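PixA inclusion body protein (Burkholderia cenocepacia, PDB 4LZK) is of unknown function but belongs to the PixA family, named after bacterial inclusion body proteins, and has a mostly beta fold that packs as six chains in the crystal. Local coordinates at residues His35-Asn41 with Leu174-Phe178; Asn71-Asn77 with Val181-Ala187; Gly79-Met85 with Gln144-Ala150. One frame throughout, in Å; residues are numbered along the deposited sequence.

Interaction 1: residues His35-Asn41 with Leu174-Phe178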
loop_
_atom_site.group_PDB
_atom_site.type_symbol
_atom_site.label_atom_id
_atom_site.label_comp_id
_atom_site.label_asym_id
_atom_site.label_seq_id
_atom_site.Cartn_x
_atom_site.Cartn_y
_atom_site.Cartn_z
ATOM N N HIS C 35 -22.862 2.666 -13.941
ATOM C CA HIS C 35 -23.154 2.252 -15.304
ATOM C C HIS C 35 -24.544 1.763 -15.471
ATOM O O HIS C 35 -24.752 0.581 -15.769
ATOM C CB HIS C 35 -22.171 1.150 -15.776
ATOM C CG HIS C 35 -20.765 1.623 -15.796
ATOM N ND1 HIS C 35 -19.956 1.560 -14.687
ATOM C CD2 HIS C 35 -20.053 2.250 -16.752
ATOM C CE1 HIS C 35 -18.775 2.081 -14.981
ATOM N NE2 HIS C 35 -18.804 2.509 -16.229
ATOM N N PRO C 36 -25.515 2.658 -15.323
ATOM C CA PRO C 36 -26.912 2.197 -15.262
ATOM C C PRO C 36 -27.464 1.762 -16.589
ATOM O O PRO C 36 -28.530 1.131 -16.611
ATOM C CB PRO C 36 -27.687 3.420 -14.766
ATOM C CG PRO C 36 -26.649 4.451 -14.419
ATOM C CD PRO C 36 -25.404 4.109 -15.146
ATOM N N ASN C 37 -26.817 2.145 -17.701
ATOM C CA ASN C 37 -27.309 1.728 -19.039
ATOM C C ASN C 37 -26.199 1.063 -19.847
ATOM O O ASN C 37 -25.676 1.662 -20.784
ATOM C CB ASN C 37 -27.865 2.910 -19.828
ATOM C CG ASN C 37 -28.996 3.601 -19.113
ATOM O OD1 ASN C 37 -30.040 2.994 -18.872
ATOM N ND2 ASN C 37 -28.790 4.868 -18.737
ATOM N N PRO C 38 -25.796 -0.143 -19.443
ATOM C CA PRO C 38 -24.579 -0.713 -20.029
ATOM C C PRO C 38 -24.901 -1.471 -21.309
ATOM O O PRO C 38 -26.041 -1.545 -21.695
ATOM C CB PRO C 38 -24.137 -1.702 -18.949
ATOM C CG PRO C 38 -25.444 -2.214 -18.389
ATOM C CD PRO C 38 -26.401 -1.031 -18.433
ATOM N N SER C 39 -23.909 -2.020 -21.967
ATOM C CA SER C 39 -24.136 -2.809 -23.181
ATOM C C SER C 39 -24.819 -4.136 -22.863
ATOM O O SER C 39 -24.531 -4.784 -21.858
ATOM C CB SER C 39 -22.802 -3.008 -23.856
ATOM O OG SER C 39 -22.854 -3.872 -24.930
ATOM N N LEU C 40 -25.762 -4.545 -23.706
ATOM C CA LEU C 40 -26.331 -5.859 -23.583
ATOM C C LEU C 40 -25.908 -6.709 -24.737
ATOM O O LEU C 40 -26.526 -7.717 -24.994
ATOM C CB LEU C 40 -27.846 -5.828 -23.452
ATOM C CG LEU C 40 -28.365 -4.816 -22.450
ATOM C CD1 LEU C 40 -29.868 -4.550 -22.697
ATOM C CD2 LEU C 40 -28.083 -5.243 -21.006
ATOM N N ASN C 41 -24.862 -6.293 -25.443
ATOM C CA ASN C 41 -24.219 -7.094 -26.441
ATOM C C ASN C 41 -22.814 -7.624 -25.962
ATOM O O ASN C 41 -21.859 -6.871 -25.841
ATOM C CB ASN C 41 -24.039 -6.241 -27.660
ATOM C CG ASN C 41 -23.263 -6.933 -28.739
ATOM O OD1 ASN C 41 -22.936 -8.117 -28.642
ATOM N ND2 ASN C 41 -22.878 -6.184 -29.726
ATOM N N LEU C 174 -29.964 -10.554 -16.797
ATOM C CA LEU C 174 -28.811 -9.788 -17.295
ATOM C C LEU C 174 -28.894 -8.288 -17.026
ATOM O O LEU C 174 -29.843 -7.630 -17.450
ATOM C CB LEU C 174 -28.604 -10.034 -18.758
ATOM C CG LEU C 174 -27.403 -9.342 -19.409
ATOM C CD1 LEU C 174 -26.057 -9.905 -18.917
ATOM C CD2 LEU C 174 -27.539 -9.415 -20.917
ATOM N N PHE C 175 -27.905 -7.749 -16.317
ATOM C CA PHE C 175 -27.809 -6.322 -16.212
ATOM C C PHE C 175 -26.968 -5.749 -17.352
ATOM O O PHE C 175 -27.352 -4.741 -17.956
ATOM C CB PHE C 175 -27.213 -5.949 -14.885
ATOM C CG PHE C 175 -27.166 -4.465 -14.612
ATOM C CD1 PHE C 175 -28.305 -3.796 -14.145
ATOM C CD2 PHE C 175 -25.998 -3.727 -14.793
ATOM C CE1 PHE C 175 -28.260 -2.437 -13.847
ATOM C CE2 PHE C 175 -25.964 -2.354 -14.535
ATOM C CZ PHE C 175 -27.108 -1.711 -14.083
ATOM N N GLY C 176 -25.773 -6.319 -17.583
ATOM C CA GLY C 176 -24.926 -5.892 -18.682
ATOM C C GLY C 176 -23.621 -6.674 -18.865
ATOM O O GLY C 176 -23.296 -7.551 -18.057
ATOM N N TYR C 177 -22.923 -6.371 -19.960
ATOM C CA TYR C 177 -21.626 -6.958 -20.220
ATOM C C TYR C 177 -20.547 -5.892 -20.081
ATOM O O TYR C 177 -20.681 -4.797 -20.594
ATOM C CB TYR C 177 -21.519 -7.622 -21.562
ATOM C CG TYR C 177 -22.528 -8.701 -21.811
ATOM C CD1 TYR C 177 -22.292 -10.012 -21.371
ATOM C CD2 TYR C 177 -23.733 -8.418 -22.506
ATOM C CE1 TYR C 177 -23.219 -11.034 -21.581
ATOM C CE2 TYR C 177 -24.659 -9.424 -22.742
ATOM C CZ TYR C 177 -24.403 -10.722 -22.316
ATOM O OH TYR C 177 -25.285 -11.736 -22.592
ATOM N N PHE C 178 -19.481 -6.218 -19.366
ATOM C CA PHE C 178 -18.503 -5.256 -18.977
ATOM C C PHE C 178 -17.103 -5.846 -19.117
ATOM O O PHE C 178 -16.972 -7.032 -19.240
ATOM C CB PHE C 178 -18.661 -4.891 -17.483
ATOM C CG PHE C 178 -19.957 -4.267 -17.128
ATOM C CD1 PHE C 178 -20.134 -2.937 -17.197
ATOM C CD2 PHE C 178 -21.005 -5.044 -16.675
ATOM C CE1 PHE C 178 -21.352 -2.311 -16.812
ATOM C CE2 PHE C 178 -22.209 -4.462 -16.297
ATOM C CZ PHE C 178 -22.394 -3.085 -16.360
#
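The irregular segment 35-41 lies along strand segment 174-178, and the backbones come closest at Leu40 and Gly176, with their CA atoms 5.1 Å apart. One backbone hydrogen bond joins them, from Tyr177 N to Ser39 O at 3.0 Å and 163°. Ser39 OG accepts from Asn41 N at 3.2 Å, which makes an ST turn; the same hydroxyl is also hydrogen-bonded to Asn44 O.

Pro38 packs against both Phe175 and Phe178. Its CB lies 3.4 Å from Phe178 CZ, and its CG lies 3.9 Å from Phe175 CE2. Gly176 makes room for this ring: a CB there would clash with Pro38 CG, which is already 3.7 Å from Gly176 CA. The Phe178 ring turns its edge to the face of the His35 imidazole in an offset edge-to-face pair, with centroids 6.0 Å apart and planes at 75°. His35 O sits near the plane of the Phe175 ring, 3.4 Å from CE2. Leu40 CD2 reaches Leu174 CD2 at 4.2 Å, and Leu40 O meets the edge of the Tyr177 ring, 3.4 Å from CE2.

The loop after helix 28-34 packs on strand 172-186 at the surface. On the strand's partner 154-167, Leu164 faces both Phe175 and Gly176, the signature of a classic beta bulge.

Interaction 2: residues Asn71-Asn77 with Val181-Ala187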
loop_
_atom_site.group_PDB
_atom_site.type_symbol
_atom_site.label_atom_id
_atom_site.label_comp_id
_atom_site.label_asym_id
_atom_site.label_seq_id
_atom_site.Cartn_x
_atom_site.Cartn_y
_atom_site.Cartn_z
ATOM N N ASN C 71 -6.100 -3.537 -11.014
ATOM C CA ASN C 71 -5.085 -3.645 -12.023
ATOM C C ASN C 71 -4.047 -4.783 -11.841
ATOM O O ASN C 71 -3.307 -5.150 -12.800
ATOM C CB ASN C 71 -4.354 -2.283 -12.065
ATOM C CG ASN C 71 -3.447 -2.162 -13.213
ATOM O OD1 ASN C 71 -3.884 -1.886 -14.341
ATOM N ND2 ASN C 71 -2.141 -2.365 -12.944
ATOM N N LEU C 72 -4.027 -5.353 -10.661
ATOM C CA LEU C 72 -3.137 -6.414 -10.214
ATOM C C LEU C 72 -1.635 -6.112 -10.275
ATOM O O LEU C 72 -0.954 -6.230 -9.250
ATOM C CB LEU C 72 -3.479 -7.784 -10.808
ATOM C CG LEU C 72 -2.837 -8.971 -10.030
ATOM C CD1 LEU C 72 -3.084 -8.995 -8.545
ATOM C CD2 LEU C 72 -3.193 -10.316 -10.639
ATOM N N GLY C 73 -1.111 -5.723 -11.435
ATOM C CA GLY C 73 0.355 -5.478 -11.528
ATOM C C GLY C 73 1.108 -6.773 -11.279
ATOM O O GLY C 73 2.108 -6.826 -10.529
ATOM N N LEU C 74 0.637 -7.870 -11.870
ATOM C CA LEU C 74 1.188 -9.193 -11.576
ATOM C C LEU C 74 2.563 -9.324 -12.219
ATOM O O LEU C 74 2.776 -8.907 -13.358
ATOM C CB LEU C 74 0.295 -10.267 -12.164
ATOM C CG LEU C 74 0.626 -11.697 -11.900
ATOM C CD1 LEU C 74 0.558 -12.123 -10.434
ATOM C CD2 LEU C 74 -0.277 -12.608 -12.769
ATOM N N LYS C 75 3.491 -9.872 -11.480
ATOM C CA LYS C 75 4.816 -10.159 -12.056
ATOM C C LYS C 75 5.124 -11.563 -11.771
ATOM O O LYS C 75 5.106 -11.964 -10.633
ATOM C CB LYS C 75 5.889 -9.287 -11.461
ATOM C CG LYS C 75 5.761 -7.862 -11.894
ATOM C CD LYS C 75 6.417 -6.983 -10.905
ATOM C CE LYS C 75 6.893 -5.683 -11.504
ATOM N NZ LYS C 75 8.297 -5.890 -11.993
ATOM N N LEU C 76 5.428 -12.345 -12.789
ATOM C CA LEU C 76 5.691 -13.741 -12.536
ATOM C C LEU C 76 6.805 -14.316 -13.479
ATOM O O LEU C 76 7.449 -13.567 -14.180
ATOM C CB LEU C 76 4.384 -14.528 -12.593
ATOM C CG LEU C 76 3.775 -14.961 -13.946
ATOM C CD1 LEU C 76 2.274 -15.309 -13.823
ATOM C CD2 LEU C 76 3.951 -14.033 -15.072
ATOM N N ASN C 77 7.039 -15.602 -13.414
ATOM C CA ASN C 77 8.077 -16.262 -14.220
ATOM C C ASN C 77 7.521 -16.846 -15.518
ATOM O O ASN C 77 6.459 -17.475 -15.493
ATOM C CB ASN C 77 8.803 -17.355 -13.417
ATOM C CG ASN C 77 9.133 -16.928 -12.002
ATOM O OD1 ASN C 77 10.223 -16.372 -11.764
ATOM N ND2 ASN C 77 8.176 -17.191 -11.026
ATOM N N VAL C 181 -9.344 -3.764 -17.615
ATOM C CA VAL C 181 -8.033 -4.081 -18.071
ATOM C C VAL C 181 -7.144 -4.177 -16.886
ATOM O O VAL C 181 -7.220 -3.330 -15.969
ATOM C CB VAL C 181 -7.545 -2.984 -19.019
ATOM C CG1 VAL C 181 -6.138 -3.181 -19.476
ATOM C CG2 VAL C 181 -8.491 -2.858 -20.196
ATOM N N TRP C 182 -6.272 -5.179 -16.881
ATOM C CA TRP C 182 -5.312 -5.374 -15.843
ATOM C C TRP C 182 -3.958 -5.596 -16.471
ATOM O O TRP C 182 -3.867 -5.774 -17.685
ATOM C CB TRP C 182 -5.755 -6.512 -14.926
ATOM C CG TRP C 182 -6.098 -7.812 -15.511
ATOM C CD1 TRP C 182 -7.233 -8.161 -16.147
ATOM C CD2 TRP C 182 -5.300 -9.022 -15.422
ATOM N NE1 TRP C 182 -7.190 -9.495 -16.540
ATOM C CE2 TRP C 182 -6.038 -10.060 -16.084
ATOM C CE3 TRP C 182 -4.050 -9.321 -14.871
ATOM C CZ2 TRP C 182 -5.561 -11.328 -16.227
ATOM C CZ3 TRP C 182 -3.563 -10.588 -14.998
ATOM C CH2 TRP C 182 -4.320 -11.603 -15.685
ATOM N N GLN C 183 -2.916 -5.628 -15.675
ATOM C CA GLN C 183 -1.544 -5.604 -16.183
ATOM C C GLN C 183 -0.702 -6.707 -15.534
ATOM O O GLN C 183 -0.837 -7.026 -14.338
ATOM C CB GLN C 183 -0.865 -4.219 -15.890
ATOM C CG GLN C 183 -1.715 -3.042 -16.276
ATOM C CD GLN C 183 -1.161 -1.685 -15.811
ATOM O OE1 GLN C 183 -0.675 -1.555 -14.700
ATOM N NE2 GLN C 183 -1.260 -0.681 -16.678
ATOM N N ALA C 184 0.149 -7.318 -16.348
ATOM C CA ALA C 184 0.973 -8.399 -15.899
ATOM C C ALA C 184 2.314 -8.361 -16.709
ATOM O O ALA C 184 2.393 -7.701 -17.758
ATOM C CB ALA C 184 0.250 -9.689 -16.105
ATOM N N ALA C 185 3.355 -8.994 -16.170
ATOM C CA ALA C 185 4.669 -9.095 -16.758
ATOM C C ALA C 185 5.284 -10.423 -16.341
ATOM O O ALA C 185 5.021 -10.964 -15.276
ATOM C CB ALA C 185 5.586 -7.982 -16.288
ATOM N N ALA C 186 6.136 -10.947 -17.193
ATOM C CA ALA C 186 6.835 -12.157 -16.906
ATOM C C ALA C 186 8.288 -11.952 -17.203
ATOM O O ALA C 186 8.614 -11.189 -18.122
ATOM C CB ALA C 186 6.284 -13.317 -17.760
ATOM N N ALA C 187 9.130 -12.613 -16.399
ATOM C CA ALA C 187 10.570 -12.641 -16.591
ATOM C C ALA C 187 11.042 -14.084 -16.775
ATOM O O ALA C 187 11.985 -14.232 -17.578
ATOM C CB ALA C 187 11.284 -12.061 -15.386
ATOM O OXT ALA C 187 10.549 -15.075 -16.126
#
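This is a buried parallel strand pair, in which strand 72-76 runs beside the C-terminal end of strand 172-186. The short axes approach to 4.6 Å and cross at -17°. The register pairs Leu74 with Ala184, Lys75 with Ala185 and Leu76 with Ala186.

Four backbone hydrogen bonds alternate along the regular part. Leu74 N donates to Gln183 O at 3.0 Å, and Ala185 N to Leu74 O at 2.9 Å. Leu76 N then donates to Ala185 O at 2.9 Å, and Ala187 N to Leu76 O at 2.9 Å. Upstream, Gln183 N binds Asn71 O at 2.9 Å. Leu72 and Gly73 have positive phi, so the chain is kinked before it settles into the strand.

Leu74, Leu76, Ala184 and Ala186 share one face. Leu74 CB lies 4.0 Å from Ala184 CB, and Leu76 CD2 lies 3.6 Å from Ala186 CB. Leu74 and Leu76 also touch strand 19-26 of the other sheet. Lys75 and Ala185 point to the opposite face, where Tyr157 of a second subunit packs on Lys75.

Asn71 ND2 donates to Gln183 OE1 at a very short 2.4 Å. That oxygen also bonds Ser64 OG of a third subunit. Leucine and alanine meet on the face turned to the other sheet, whereas the Asn71-Gln183 amide pair, bonded on to that Ser64, places the start of the pairing at a subunit interface.

Interaction 3: residues Gly79-Met85 with Gln144-Ala150; sequences GDKVSLM and QAFESVA
Segments 79-85 and 144-150 form an antiparallel beta pair inside a mixed sheet, where strand 81-88 lies between 19-26 and 142-149. This sheet is one of two that face each other in a beta-sandwich, consistent with the family's kinship to cupredoxins. Their short axes pass 4.5 Å apart, with N-to-C directions at 155°. Both strands are extended. Gly79 has phi/psi of 106/-31, suited to glycine.

Gln144 opens the second segment. Its O lies 3.7 Å from CE of Met85, a selenomethionine with chi1 m, chi2 t and chi3 p. Ala145 CB lies 3.8 Å from Met85 CG and 3.5 Å from Ser83 OG.

Phe146 and Leu84 form a hydrogen-bonded pair, CA-CA 5.0 Å. Phe146 N donates to Leu84 O at 2.9 Å, and Leu84 N to Phe146 O at 2.9 Å. The two side chains share a face, with Phe146 chi1 m and Leu84 t,p; both touch Ile99 of strand 96-105, which belongs to the other sheet.

Glu147 and Ser83 make a non-hydrogen-bonded pair, CA-CA 4.3 Å, on the other face. Glu147 CA approaches Val82 O at 3.3 Å.

Ser148 pairs with Val82 in a hydrogen-bonded pair, CA-CA 5.3 Å. Ser148 N donates to Val82 O at 3.1 Å, and Val82 N to Ser148 O at 2.9 Å. Ser148 OG, chi1 t, bonds Ala112 O.

Val149 and Lys81 are non-hydrogen-bonded, CA-CA 4.1 Å. Val149, chi1 p, places CG2 3.3 Å from Gly79 O.

Ala150 closes the pairing: its N donates to Asp80 O at 2.8 Å, and its O accepts from Gly79 N at 2.9 Å.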
loop_
_atom_site.group_PDB
_atom_site.type_symbol
_atom_site.label_atom_id
_atom_site.label_comp_id
_atom_site.label_asym_id
_atom_site.label_seq_id
_atom_site.Cartn_x
_atom_site.Cartn_y
_atom_site.Cartn_z
ATOM N N GLY C 79 6.784 -19.626 -17.824
ATOM C CA GLY C 79 6.540 -20.962 -17.348
ATOM C C GLY C 79 5.372 -21.113 -16.376
ATOM O O GLY C 79 4.753 -22.153 -16.338
ATOM N N ASP C 80 5.093 -20.082 -15.570
ATOM C CA ASP C 80 4.068 -20.135 -14.550
ATOM C C ASP C 80 2.711 -20.218 -15.223
ATOM O O ASP C 80 2.434 -19.494 -16.199
ATOM C CB ASP C 80 4.135 -18.909 -13.637
ATOM C CG ASP C 80 5.434 -18.907 -12.723
ATOM O OD1 ASP C 80 6.187 -19.952 -12.765
ATOM O OD2 ASP C 80 5.704 -17.868 -12.033
ATOM N N LYS C 81 1.881 -21.111 -14.684
ATOM C CA LYS C 81 0.506 -21.232 -15.055
ATOM C C LYS C 81 -0.371 -20.256 -14.250
ATOM O O LYS C 81 -0.053 -19.938 -13.111
ATOM C CB LYS C 81 0.036 -22.658 -14.764
ATOM C CG LYS C 81 1.024 -23.669 -15.359
ATOM C CD LYS C 81 0.457 -25.080 -15.569
ATOM C CE LYS C 81 0.803 -26.067 -14.428
ATOM N NZ LYS C 81 -0.146 -27.231 -14.427
ATOM N N VAL C 82 -1.461 -19.783 -14.839
ATOM C CA VAL C 82 -2.380 -18.889 -14.080
ATOM C C VAL C 82 -3.798 -19.402 -14.266
ATOM O O VAL C 82 -4.051 -20.146 -15.236
ATOM C CB VAL C 82 -2.292 -17.431 -14.456
ATOM C CG1 VAL C 82 -0.928 -16.854 -14.131
ATOM C CG2 VAL C 82 -2.646 -17.222 -15.936
ATOM N N SER C 83 -4.643 -19.183 -13.284
ATOM C CA SER C 83 -6.019 -19.640 -13.373
ATOM C C SER C 83 -6.829 -18.528 -12.755
ATOM O O SER C 83 -6.611 -18.188 -11.581
ATOM C CB SER C 83 -6.228 -20.951 -12.623
ATOM O OG SER C 83 -7.644 -21.323 -12.685
ATOM N N LEU C 84 -7.737 -17.951 -13.557
ATOM C CA LEU C 84 -8.455 -16.737 -13.231
ATOM C C LEU C 84 -9.934 -17.071 -13.040
ATOM O O LEU C 84 -10.532 -17.749 -13.893
ATOM C CB LEU C 84 -8.305 -15.665 -14.308
ATOM C CG LEU C 84 -9.181 -14.435 -14.184
ATOM C CD1 LEU C 84 -8.692 -13.580 -12.968
ATOM C CD2 LEU C 84 -9.183 -13.598 -15.435
HETATM N N MSE C 85 -10.482 -16.582 -11.947
HETATM C CA MSE C 85 -11.926 -16.663 -11.647
HETATM C C MSE C 85 -12.428 -15.348 -11.195
HETATM O O MSE C 85 -11.647 -14.503 -10.768
HETATM C CB MSE C 85 -12.206 -17.731 -10.561
HETATM C CG MSE C 85 -11.597 -19.044 -10.897
HETATM SE SE MSE C 85 -12.021 -20.501 -9.614
HETATM C CE MSE C 85 -13.934 -20.588 -9.976
ATOM N N GLN C 144 -16.464 -21.875 -13.489
ATOM C CA GLN C 144 -15.608 -21.818 -14.609
ATOM C C GLN C 144 -14.357 -21.074 -14.253
ATOM O O GLN C 144 -14.446 -20.075 -13.577
ATOM C CB GLN C 144 -16.294 -21.014 -15.671
ATOM C CG GLN C 144 -15.912 -21.300 -17.034
ATOM C CD GLN C 144 -17.118 -21.203 -17.913
ATOM O OE1 GLN C 144 -18.083 -20.558 -17.552
ATOM N NE2 GLN C 144 -17.077 -21.859 -19.051
ATOM N N ALA C 145 -13.209 -21.539 -14.689
ATOM C CA ALA C 145 -11.944 -20.800 -14.488
ATOM C C ALA C 145 -11.326 -20.609 -15.862
ATOM O O ALA C 145 -11.684 -21.331 -16.804
ATOM C CB ALA C 145 -11.034 -21.615 -13.584
ATOM N N PHE C 146 -10.438 -19.648 -16.026
ATOM C CA PHE C 146 -9.835 -19.314 -17.314
ATOM C C PHE C 146 -8.342 -19.538 -17.139
ATOM O O PHE C 146 -7.714 -18.877 -16.295
ATOM C CB PHE C 146 -10.227 -17.905 -17.673
ATOM C CG PHE C 146 -11.696 -17.796 -18.086
ATOM C CD1 PHE C 146 -12.689 -17.710 -17.094
ATOM C CD2 PHE C 146 -12.076 -17.806 -19.377
ATOM C CE1 PHE C 146 -14.037 -17.660 -17.445
ATOM C CE2 PHE C 146 -13.436 -17.713 -19.746
ATOM C CZ PHE C 146 -14.411 -17.668 -18.741
ATOM N N GLU C 147 -7.785 -20.547 -17.777
ATOM C CA GLU C 147 -6.392 -20.935 -17.488
ATOM C C GLU C 147 -5.454 -20.465 -18.620
ATOM O O GLU C 147 -5.817 -20.499 -19.812
ATOM C CB GLU C 147 -6.276 -22.437 -17.354
ATOM C CG GLU C 147 -7.100 -23.017 -16.194
ATOM C CD GLU C 147 -6.971 -24.574 -16.058
ATOM O OE1 GLU C 147 -6.500 -25.272 -16.982
ATOM O OE2 GLU C 147 -7.393 -25.121 -15.017
ATOM N N SER C 148 -4.254 -20.090 -18.282
ATOM C CA SER C 148 -3.232 -19.848 -19.267
ATOM C C SER C 148 -1.866 -20.156 -18.692
ATOM O O SER C 148 -1.740 -20.705 -17.626
ATOM C CB SER C 148 -3.352 -18.407 -19.729
ATOM O OG SER C 148 -2.414 -18.099 -20.757
ATOM N N VAL C 149 -0.802 -19.779 -19.422
ATOM C CA VAL C 149 0.549 -19.968 -18.956
ATOM C C VAL C 149 1.327 -18.753 -19.504
ATOM O O VAL C 149 1.003 -18.233 -20.577
ATOM C CB VAL C 149 1.156 -21.329 -19.453
ATOM C CG1 VAL C 149 1.387 -21.334 -20.983
ATOM C CG2 VAL C 149 2.460 -21.651 -18.727
ATOM N N ALA C 150 2.288 -18.273 -18.744
ATOM C CA ALA C 150 3.188 -17.242 -19.246
ATOM C C ALA C 150 4.174 -17.901 -20.206
ATOM O O ALA C 150 4.845 -18.849 -19.804
ATOM C CB ALA C 150 3.950 -16.578 -18.095
#

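Overall arrangement
Interactions 1 and 2 both reach the same sheet through strand 172-186, with centres 27 Å apart. Interaction 1 is a surface contact, where proline and aromatic rings do most of the work and one backbone bond joins loop to strand. Interaction 2 is buried and interaction 3 partly so; in both, repeated backbone bonds fix the register, parallel in one and antiparallel in the other. These two touch: Leu76 CD1 meets Val82 CG1 at 3.6 Å, and Ala150 CB meets Ala186 CB at 4.0 Å. Strands 72-76 and 81-88 follow each other in the chain, so the path passes from one sheet to the other.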